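PDB 2BCO: succinylglutamate desuccinylase from Vibrio parahaemolyticus, which catalyses the zinc-dependent hydrolysis of N-succinyl-L-glutamate to succinate and L-glutamate, the last step of arginine degradation by the AST pathway. Local coordinates for the zinc ion site. Sequence-based numbering; all coordinates share one arbitrary frame.

The zinc ion site. Residues 63, 66, 106, 111, 153, 155-156, 219. With ZN (zinc ion), chain B.
Two histidines and a glutamate, the HxxE...H motif of M14-type zinc hydrolases, hold the catalytic metal, which is itself poorly ordered. Glu66 can be followed outward from CB. Its CG lies anti to the carbonyl carbon (chi1 -67°), and the extended chain beyond carries the carboxylate carbon CD to the metal. Both oxygens bind, OE1 at 2.3 Å and OE2 at 2.5 Å from ZN, so the chelation is bidentate and nearly symmetric. OE1 also accepts a hydrogen bond from Cys156 N (2.9 Å), which arrives from above the carboxylate plane and should limit its rotation.

His63 and His155 both coordinate through ND1, 2.4 Å and 2.3 Å from ZN, leaving each NE2 to a second-shell acceptor. His63 NE2 donates to Asn111 OD1 (2.6 Å), which lies in the ring plane although the donor stands above the amide plane. His155 NE2 gives Asp153 OD1 a nearly straight hydrogen bond (167° at H), in the imidazole plane but from above the carboxylate; this acid may polarise the imidazole and strengthen its donation to zinc. Poorly ordered Arg106 sets NE above one face of the His63 ring, toward its rim.

Water 1, its O 2.6 Å from ZN, joins the protein ligands in an arrangement between square pyramidal and trigonal bipyramidal; further ligands may be unseen. It also reaches Glu219 OE1 (3.2 Å) and Cys156 O. Glu219, poorly ordered here, is the likely general base, as in related M14 enzymes, and would activate the zinc-bound water for attack on the succinyl amide.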
ATOM      1  N   HIS A  63      -0.423   2.151   9.108  1.00 10.88           N
ATOM      2  CA  HIS A  63       0.044   3.331   9.830  1.00 11.64           C
ATOM      3  C   HIS A  63      -1.266   3.994  10.264  1.00 11.53           C
ATOM      4  O   HIS A  63      -2.111   4.306   9.426  1.00 10.28           O
ATOM      5  CB  HIS A  63       0.847   4.245   8.897  1.00 10.28           C
ATOM      6  CG  HIS A  63       2.201   3.704   8.559  1.00 12.72           C
ATOM      7  ND1 HIS A  63       2.888   4.059   7.418  1.00 11.59           N
ATOM      8  CD2 HIS A  63       3.008   2.847   9.228  1.00 13.49           C
ATOM      9  CE1 HIS A  63       4.055   3.444   7.397  1.00 11.64           C
ATOM     10  NE2 HIS A  63       4.154   2.702   8.483  1.00 13.33           N
ATOM     11  N   GLU A  66      -3.041   7.442   8.686  1.00 12.86           N
ATOM     12  CA  GLU A  66      -3.343   7.538   7.250  1.00 12.22           C
ATOM     13  C   GLU A  66      -4.792   7.132   6.991  1.00 11.40           C
ATOM     14  O   GLU A  66      -5.084   6.053   6.479  1.00 11.51           O
ATOM     15  CB  GLU A  66      -2.335   6.678   6.480  1.00 11.45           C
ATOM     16  CG  GLU A  66      -0.935   7.282   6.598  1.00  9.78           C
ATOM     17  CD  GLU A  66       0.167   6.343   6.192  1.00 12.85           C
ATOM     18  OE1 GLU A  66      -0.119   5.377   5.456  1.00 17.19           O
ATOM     19  OE2 GLU A  66       1.321   6.577   6.602  1.00  9.96           O
ATOM     20  N   ARG A 106       1.454   7.444  13.787  1.00 20.66           N
ATOM     21  CA  ARG A 106       1.901   6.520  12.761  1.00 20.67           C
ATOM     22  C   ARG A 106       1.894   5.110  13.339  1.00 20.69           C
ATOM     23  O   ARG A 106       1.416   4.156  12.707  1.00 21.07           O
ATOM     24  CB  ARG A 106       3.310   6.905  12.299  1.00 20.66           C
ATOM     25  CG  ARG A 106       3.680   6.326  10.963  1.00 26.44           C
ATOM     26  CD  ARG A 106       5.064   6.755  10.491  1.00 27.95           C
ATOM     27  NE  ARG A 106       5.198   6.487   9.063  1.00 33.96           N
ATOM     28  CZ  ARG A 106       6.348   6.268   8.438  1.00 37.52           C
ATOM     29  NH1 ARG A 106       7.491   6.283   9.112  1.00 42.40           N
ATOM     30  NH2 ARG A 106       6.354   6.019   7.134  1.00 39.68           N
ATOM     31  N   ASN A 111       7.180   1.020  13.828  1.00 15.55           N
ATOM     32  CA  ASN A 111       6.571   1.074  12.493  1.00 12.55           C
ATOM     33  C   ASN A 111       6.116  -0.330  12.089  1.00 11.79           C
ATOM     34  O   ASN A 111       6.936  -1.206  11.841  1.00 11.47           O
ATOM     35  CB  ASN A 111       7.600   1.584  11.474  1.00 12.18           C
ATOM     36  CG  ASN A 111       7.014   1.796  10.070  1.00 13.12           C
ATOM     37  OD1 ASN A 111       5.940   1.301   9.732  1.00 12.40           O
ATOM     38  ND2 ASN A 111       7.739   2.528   9.253  1.00 15.49           N
ATOM     39  N   ASP A 153      -2.206  -2.477  -0.523  1.00 11.43           N
ATOM     40  CA  ASP A 153      -2.009  -1.896   0.805  1.00 11.85           C
ATOM     41  C   ASP A 153      -2.091  -0.375   0.675  1.00 11.40           C
ATOM     42  O   ASP A 153      -1.198   0.251   0.100  1.00 12.91           O
ATOM     43  CB  ASP A 153      -0.638  -2.282   1.363  1.00  6.84           C
ATOM     44  CG  ASP A 153      -0.485  -1.887   2.813  1.00  6.23           C
ATOM     45  OD1 ASP A 153       0.654  -1.802   3.315  1.00  4.94           O
ATOM     46  OD2 ASP A 153      -1.526  -1.666   3.458  1.00 10.86           O
ATOM     47  N   HIS A 155      -1.906   3.476   1.779  1.00 11.03           N
ATOM     48  CA  HIS A 155      -1.236   4.411   2.671  1.00  9.56           C
ATOM     49  C   HIS A 155      -1.440   5.870   2.240  1.00 11.82           C
ATOM     50  O   HIS A 155      -2.172   6.152   1.285  1.00  9.90           O
ATOM     51  CB  HIS A 155       0.263   4.086   2.705  1.00  9.14           C
ATOM     52  CG  HIS A 155       0.571   2.722   3.241  1.00 11.19           C
ATOM     53  ND1 HIS A 155       1.331   2.522   4.376  1.00 11.71           N
ATOM     54  CD2 HIS A 155       0.202   1.494   2.819  1.00 13.58           C
ATOM     55  CE1 HIS A 155       1.413   1.231   4.631  1.00 11.44           C
ATOM     56  NE2 HIS A 155       0.736   0.581   3.702  1.00 17.35           N
ATOM     57  N   CYS A 156      -0.812   6.781   2.985  1.00 10.08           N
ATOM     58  CA  CYS A 156      -0.834   8.217   2.705  1.00 13.28           C
ATOM     59  C   CYS A 156       0.593   8.688   2.958  1.00 16.30           C
ATOM     60  O   CYS A 156       1.249   8.202   3.878  1.00 19.22           O
ATOM     61  CB  CYS A 156      -1.772   8.970   3.653  1.00  9.39           C
ATOM     62  SG  CYS A 156      -3.496   8.633   3.410  1.00 11.86           S
ATOM     63  N   GLU A 219       0.487   5.111  -2.079  1.00 16.55           N
ATOM     64  CA  GLU A 219       0.507   6.374  -1.340  1.00 15.96           C
ATOM     65  C   GLU A 219      -0.615   7.270  -1.878  1.00 15.55           C
ATOM     66  O   GLU A 219      -0.462   7.930  -2.913  1.00 15.11           O
ATOM     67  CB  GLU A 219       1.849   7.075  -1.529  1.00 24.46           C
ATOM     68  CG  GLU A 219       3.075   6.228  -1.216  1.00 32.74           C
ATOM     69  CD  GLU A 219       3.186   5.834   0.254  1.00 35.32           C
ATOM     70  OE1 GLU A 219       2.891   6.666   1.137  1.00 38.69           O
ATOM     71  OE2 GLU A 219       3.595   4.690   0.525  1.00 38.31           O
TER
HETATM   72 ZN    ZN B 501       2.002   4.531   5.272  1.00 46.01          ZN
HETATM   73  O   HOH W   1       3.734   6.097   4.220  1.00 20.89           O